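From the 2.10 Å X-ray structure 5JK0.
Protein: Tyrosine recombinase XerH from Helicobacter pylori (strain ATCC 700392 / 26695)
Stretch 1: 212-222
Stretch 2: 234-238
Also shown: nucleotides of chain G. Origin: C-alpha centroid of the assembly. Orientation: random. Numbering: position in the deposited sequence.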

ATOM      1  N   GLY D 212     -16.131 -27.536  11.192  1.00 38.33           N
ATOM      2  CA  GLY D 212     -15.533 -26.217  11.101  1.00 36.85           C
ATOM      3  C   GLY D 212     -16.557 -25.107  10.965  1.00 37.18           C
ATOM      4  O   GLY D 212     -16.230 -24.007  10.524  1.00 37.12           O
ATOM      5  N   MET D 213     -17.802 -25.393  11.337  1.00 37.98           N
ATOM      6  CA  MET D 213     -18.858 -24.388  11.277  1.00 37.76           C
ATOM      7  C   MET D 213     -18.659 -23.343  12.373  1.00 36.46           C
ATOM      8  O   MET D 213     -18.005 -23.608  13.383  1.00 35.00           O
ATOM      9  CB  MET D 213     -20.239 -25.040  11.401  1.00 39.62           C
ATOM     10  CG  MET D 213     -20.538 -25.646  12.765  1.00 40.44           C
ATOM     11  SD  MET D 213     -22.212 -26.316  12.882  1.00 40.90           S
ATOM     12  CE  MET D 213     -22.136 -27.645  11.683  1.00 35.40           C
ATOM     13  N   ARG D 214     -19.220 -22.155  12.166  1.00 35.84           N
ATOM     14  CA  ARG D 214     -19.078 -21.067  13.129  1.00 36.33           C
ATOM     15  C   ARG D 214     -19.831 -21.364  14.422  1.00 34.31           C
ATOM     16  O   ARG D 214     -20.666 -22.269  14.472  1.00 33.20           O
ATOM     17  CB  ARG D 214     -19.569 -19.748  12.526  1.00 39.12           C
ATOM     18  CG  ARG D 214     -18.705 -19.223  11.389  1.00 41.80           C
ATOM     19  CD  ARG D 214     -19.205 -17.880  10.871  1.00 43.80           C
ATOM     20  NE  ARG D 214     -20.492 -17.989  10.189  1.00 47.33           N
ATOM     21  CZ  ARG D 214     -21.663 -17.689  10.743  1.00 49.76           C
ATOM     22  NH1 ARG D 214     -21.717 -17.256  11.996  1.00 50.03           N
ATOM     23  NH2 ARG D 214     -22.782 -17.819  10.042  1.00 51.35           N
ATOM     24  N   SER D 215     -19.528 -20.594  15.463  1.00 32.72           N
ATOM     25  CA  SER D 215     -20.130 -20.785  16.778  1.00 32.68           C
ATOM     26  C   SER D 215     -21.652 -20.687  16.738  1.00 32.98           C
ATOM     27  O   SER D 215     -22.350 -21.570  17.232  1.00 34.74           O
ATOM     28  CB  SER D 215     -19.576 -19.762  17.773  1.00 33.70           C
ATOM     29  OG  SER D 215     -18.175 -19.905  17.930  1.00 34.32           O
ATOM     30  N   ASN D 216     -22.159 -19.611  16.146  1.00 32.67           N
ATOM     31  CA  ASN D 216     -23.598 -19.380  16.097  1.00 35.72           C
ATOM     32  C   ASN D 216     -24.324 -20.410  15.236  1.00 36.05           C
ATOM     33  O   ASN D 216     -25.497 -20.708  15.470  1.00 38.51           O
ATOM     34  CB  ASN D 216     -23.894 -17.970  15.585  1.00 36.75           C
ATOM     35  CG  ASN D 216     -25.369 -17.623  15.660  1.00 39.80           C
ATOM     36  OD1 ASN D 216     -25.905 -17.371  16.739  1.00 41.28           O
ATOM     37  ND2 ASN D 216     -26.033 -17.609  14.510  1.00 40.89           N
ATOM     38  N   GLU D 217     -23.625 -20.950  14.243  1.00 34.46           N
ATOM     39  CA  GLU D 217     -24.194 -21.984  13.385  1.00 35.67           C
ATOM     40  C   GLU D 217     -24.458 -23.266  14.169  1.00 33.07           C
ATOM     41  O   GLU D 217     -25.479 -23.925  13.975  1.00 34.52           O
ATOM     42  CB  GLU D 217     -23.269 -22.274  12.201  1.00 34.72           C
ATOM     43  CG  GLU D 217     -23.161 -21.134  11.201  1.00 34.25           C
ATOM     44  CD  GLU D 217     -22.271 -21.474  10.021  1.00 33.77           C
ATOM     45  OE1 GLU D 217     -21.224 -22.123  10.229  1.00 34.52           O
ATOM     46  OE2 GLU D 217     -22.623 -21.098   8.883  1.00 33.27           O
ATOM     47  N   ALA D 218     -23.533 -23.613  15.058  1.00 32.57           N
ATOM     48  CA  ALA D 218     -23.673 -24.813  15.876  1.00 36.58           C
ATOM     49  C   ALA D 218     -24.726 -24.623  16.962  1.00 37.46           C
ATOM     50  O   ALA D 218     -25.448 -25.555  17.311  1.00 39.25           O
ATOM     51  CB  ALA D 218     -22.335 -25.191  16.495  1.00 33.09           C
ATOM     52  N   LEU D 219     -24.808 -23.405  17.490  1.00 36.94           N
ATOM     53  CA  LEU D 219     -25.730 -23.100  18.578  1.00 39.24           C
ATOM     54  C   LEU D 219     -27.180 -23.011  18.103  1.00 40.94           C
ATOM     55  O   LEU D 219     -28.108 -23.114  18.904  1.00 38.05           O
ATOM     56  CB  LEU D 219     -25.327 -21.790  19.261  1.00 37.55           C
ATOM     57  CG  LEU D 219     -23.982 -21.789  19.992  1.00 36.26           C
ATOM     58  CD1 LEU D 219     -23.649 -20.395  20.502  1.00 35.23           C
ATOM     59  CD2 LEU D 219     -23.995 -22.792  21.133  1.00 37.28           C
ATOM     60  N   GLN D 220     -27.369 -22.820  16.801  1.00 36.24           N
ATOM     61  CA  GLN D 220     -28.709 -22.676  16.240  1.00 39.67           C
ATOM     62  C   GLN D 220     -29.151 -23.910  15.456  1.00 40.79           C
ATOM     63  O   GLN D 220     -30.161 -23.875  14.750  1.00 42.46           O
ATOM     64  CB  GLN D 220     -28.778 -21.439  15.343  1.00 39.95           C
ATOM     65  CG  GLN D 220     -28.852 -20.129  16.106  1.00 41.65           C
ATOM     66  CD  GLN D 220     -30.145 -19.990  16.890  1.00 45.85           C
ATOM     67  OE1 GLN D 220     -31.236 -20.188  16.352  1.00 47.81           O
ATOM     68  NE2 GLN D 220     -30.028 -19.656  18.170  1.00 46.52           N
ATOM     69  N   LEU D 221     -28.397 -24.997  15.582  1.00 39.90           N
ATOM     70  CA  LEU D 221     -28.740 -26.245  14.907  1.00 41.72           C
ATOM     71  C   LEU D 221     -30.065 -26.802  15.410  1.00 44.41           C
ATOM     72  O   LEU D 221     -30.366 -26.735  16.602  1.00 45.57           O
ATOM     73  CB  LEU D 221     -27.635 -27.285  15.098  1.00 41.05           C
ATOM     74  CG  LEU D 221     -26.342 -27.075  14.308  1.00 39.75           C
ATOM     75  CD1 LEU D 221     -25.375 -28.219  14.562  1.00 39.95           C
ATOM     76  CD2 LEU D 221     -26.640 -26.939  12.824  1.00 39.60           C
ATOM     77  N   LYS D 222     -30.856 -27.351  14.494  1.00 46.46           N
ATOM     78  CA  LYS D 222     -32.137 -27.942  14.852  1.00 49.42           C
ATOM     79  C   LYS D 222     -32.202 -29.403  14.422  1.00 51.53           C
ATOM     80  O   LYS D 222     -31.576 -29.799  13.438  1.00 50.63           O
ATOM     81  CB  LYS D 222     -33.285 -27.142  14.232  1.00 50.43           C
ATOM     82  CG  LYS D 222     -33.441 -25.751  14.829  1.00 49.68           C
ATOM     83  CD  LYS D 222     -34.576 -24.980  14.177  1.00 52.68           C
ATOM     84  CE  LYS D 222     -34.794 -23.642  14.868  1.00 53.28           C
ATOM     85  NZ  LYS D 222     -33.554 -22.816  14.892  1.00 51.18           N
ATOM     86  N   THR D 234     -25.761 -35.449   6.923  1.00 60.60           N
ATOM     87  CA  THR D 234     -25.834 -34.212   6.157  1.00 57.76           C
ATOM     88  C   THR D 234     -26.537 -33.150   6.994  1.00 55.19           C
ATOM     89  O   THR D 234     -27.744 -33.225   7.223  1.00 57.40           O
ATOM     90  CB  THR D 234     -26.576 -34.401   4.823  1.00 60.28           C
ATOM     91  OG1 THR D 234     -25.833 -35.293   3.983  1.00 62.18           O
ATOM     92  CG2 THR D 234     -26.736 -33.067   4.111  1.00 58.35           C
ATOM     93  N   ILE D 235     -25.772 -32.169   7.460  1.00 51.22           N
ATOM     94  CA  ILE D 235     -26.301 -31.146   8.352  1.00 49.11           C
ATOM     95  C   ILE D 235     -26.582 -29.844   7.613  1.00 48.22           C
ATOM     96  O   ILE D 235     -25.682 -29.246   7.021  1.00 45.97           O
ATOM     97  CB  ILE D 235     -25.332 -30.862   9.513  1.00 46.95           C
ATOM     98  CG1 ILE D 235     -24.932 -32.169  10.203  1.00 48.50           C
ATOM     99  CG2 ILE D 235     -25.955 -29.891  10.505  1.00 45.11           C
ATOM    100  CD1 ILE D 235     -23.887 -31.992  11.280  1.00 47.25           C
ATOM    101  N   LEU D 236     -27.838 -29.410   7.649  1.00 50.33           N
ATOM    102  CA  LEU D 236     -28.238 -28.166   7.002  1.00 50.33           C
ATOM    103  C   LEU D 236     -28.174 -26.995   7.975  1.00 49.71           C
ATOM    104  O   LEU D 236     -28.685 -27.073   9.092  1.00 41.69           O
ATOM    105  CB  LEU D 236     -29.646 -28.292   6.420  1.00 45.38           C
ATOM    106  CG  LEU D 236     -29.816 -29.298   5.281  1.00 54.88           C
ATOM    107  CD1 LEU D 236     -31.266 -29.348   4.820  1.00 56.77           C
ATOM    108  CD2 LEU D 236     -28.894 -28.955   4.121  1.00 53.50           C
ATOM    109  N   ILE D 237     -27.542 -25.910   7.540  1.00 48.35           N
ATOM    110  CA  ILE D 237     -27.381 -24.727   8.374  1.00 46.97           C
ATOM    111  C   ILE D 237     -28.104 -23.529   7.768  1.00 47.14           C
ATOM    112  O   ILE D 237     -27.869 -23.171   6.614  1.00 46.77           O
ATOM    113  CB  ILE D 237     -25.895 -24.376   8.568  1.00 45.21           C
ATOM    114  CG1 ILE D 237     -25.107 -25.613   9.001  1.00 45.70           C
ATOM    115  CG2 ILE D 237     -25.742 -23.251   9.580  1.00 43.95           C
ATOM    116  CD1 ILE D 237     -23.619 -25.371   9.133  1.00 43.87           C
ATOM    117  N   LYS D 238     -28.986 -22.915   8.551  1.00 48.32           N
ATOM    118  CA  LYS D 238     -29.763 -21.773   8.078  1.00 51.43           C
ATOM    119  C   LYS D 238     -28.879 -20.551   7.848  1.00 51.35           C
ATOM    120  O   LYS D 238     -28.037 -20.217   8.682  1.00 49.36           O
ATOM    121  CB  LYS D 238     -30.875 -21.434   9.073  1.00 53.34           C
ATOM    122  CG  LYS D 238     -31.807 -20.331   8.601  1.00 55.69           C
ATOM    123  CD  LYS D 238     -32.871 -20.018   9.639  1.00 58.31           C
ATOM    124  CE  LYS D 238     -33.829 -18.950   9.134  1.00 60.64           C
ATOM    125  NZ  LYS D 238     -33.115 -17.698   8.762  1.00 59.94           N
TER
ATOM    126  P    DT G  22     -20.495 -15.975  15.444  1.00 41.94           P
ATOM    127  OP1  DT G  22     -20.585 -17.408  15.088  1.00 42.99           O
ATOM    128  OP2  DT G  22     -21.564 -15.349  16.252  1.00 45.49           O
ATOM    129  O5'  DT G  22     -19.103 -15.720  16.191  1.00 32.97           O
ATOM    130  C5'  DT G  22     -17.886 -16.094  15.562  1.00 34.12           C
ATOM    131  C4'  DT G  22     -16.690 -15.544  16.319  1.00 33.12           C
ATOM    132  O4'  DT G  22     -16.816 -14.105  16.454  1.00 32.66           O
ATOM    133  C3'  DT G  22     -16.501 -16.097  17.736  1.00 31.90           C
ATOM    134  O3'  DT G  22     -15.151 -16.517  17.907  1.00 31.80           O
ATOM    135  C2'  DT G  22     -16.852 -14.912  18.638  1.00 32.26           C
ATOM    136  C1'  DT G  22     -16.474 -13.728  17.766  1.00 33.19           C
ATOM    137  N1   DT G  22     -17.218 -12.483  18.104  1.00 34.84           N
ATOM    138  C2   DT G  22     -16.521 -11.360  18.484  1.00 35.35           C
ATOM    139  O2   DT G  22     -15.306 -11.323  18.562  1.00 36.05           O
ATOM    140  N3   DT G  22     -17.302 -10.273  18.775  1.00 35.13           N
ATOM    141  C4   DT G  22     -18.683 -10.200  18.723  1.00 36.70           C
ATOM    142  O4   DT G  22     -19.297  -9.175  19.002  1.00 38.17           O
ATOM    143  C5   DT G  22     -19.351 -11.413  18.317  1.00 37.45           C
ATOM    144  C7   DT G  22     -20.848 -11.455  18.224  1.00 39.34           C
ATOM    145  C6   DT G  22     -18.595 -12.483  18.035  1.00 36.59           C
HETATM  146  O   HOH W   1     -30.076 -23.944  11.424  1.00 36.98           O

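No direct hydrogen bond joins the helical segment to the strand; their one polar link here is a water, which accepts from Lys238 N at 3.2 Å and donates weakly to Gln220 O at 3.3 Å. Everything else across the contact is packing, centred on Ile237, which points toward the helical segment and has the largest covered area. Its branched side chain, well suited to a strand, offers several surfaces; its CD1 lies 3.7 Å from Met213 CE. Met213, long and flexible, carries its terminal methyl to Ile237. Leu221, apolar, branched and buried, starts sideways, but its end approaches the strand, bringing one methyl against both isoleucines: Leu221 CD2 lies 3.8 Å from Ile235 CG2 and 4.3 Å from Ile237 CG1. Ile235 and Ile237 both point toward the partner and Leu236 away, the usual alternation of a strand.

The side chain of Glu217 packs against Ile237, with CG 3.7 Å from Ile237 CG2, and its carboxylate also serves the start of the helix: Arg214 N, at the N-cap position, donates to Glu217 OE1 at 2.8 Å. Glu217 OE2 lies 3.5 Å from Arg214 NH2, a salt bridge of charges alone, the oxygen being well out of the guanidinium plane. On the DNA, DT22 OP1 accepts from Asn216 N at 2.9 Å and, weakly, from Arg214 NH1 at 3.3 Å.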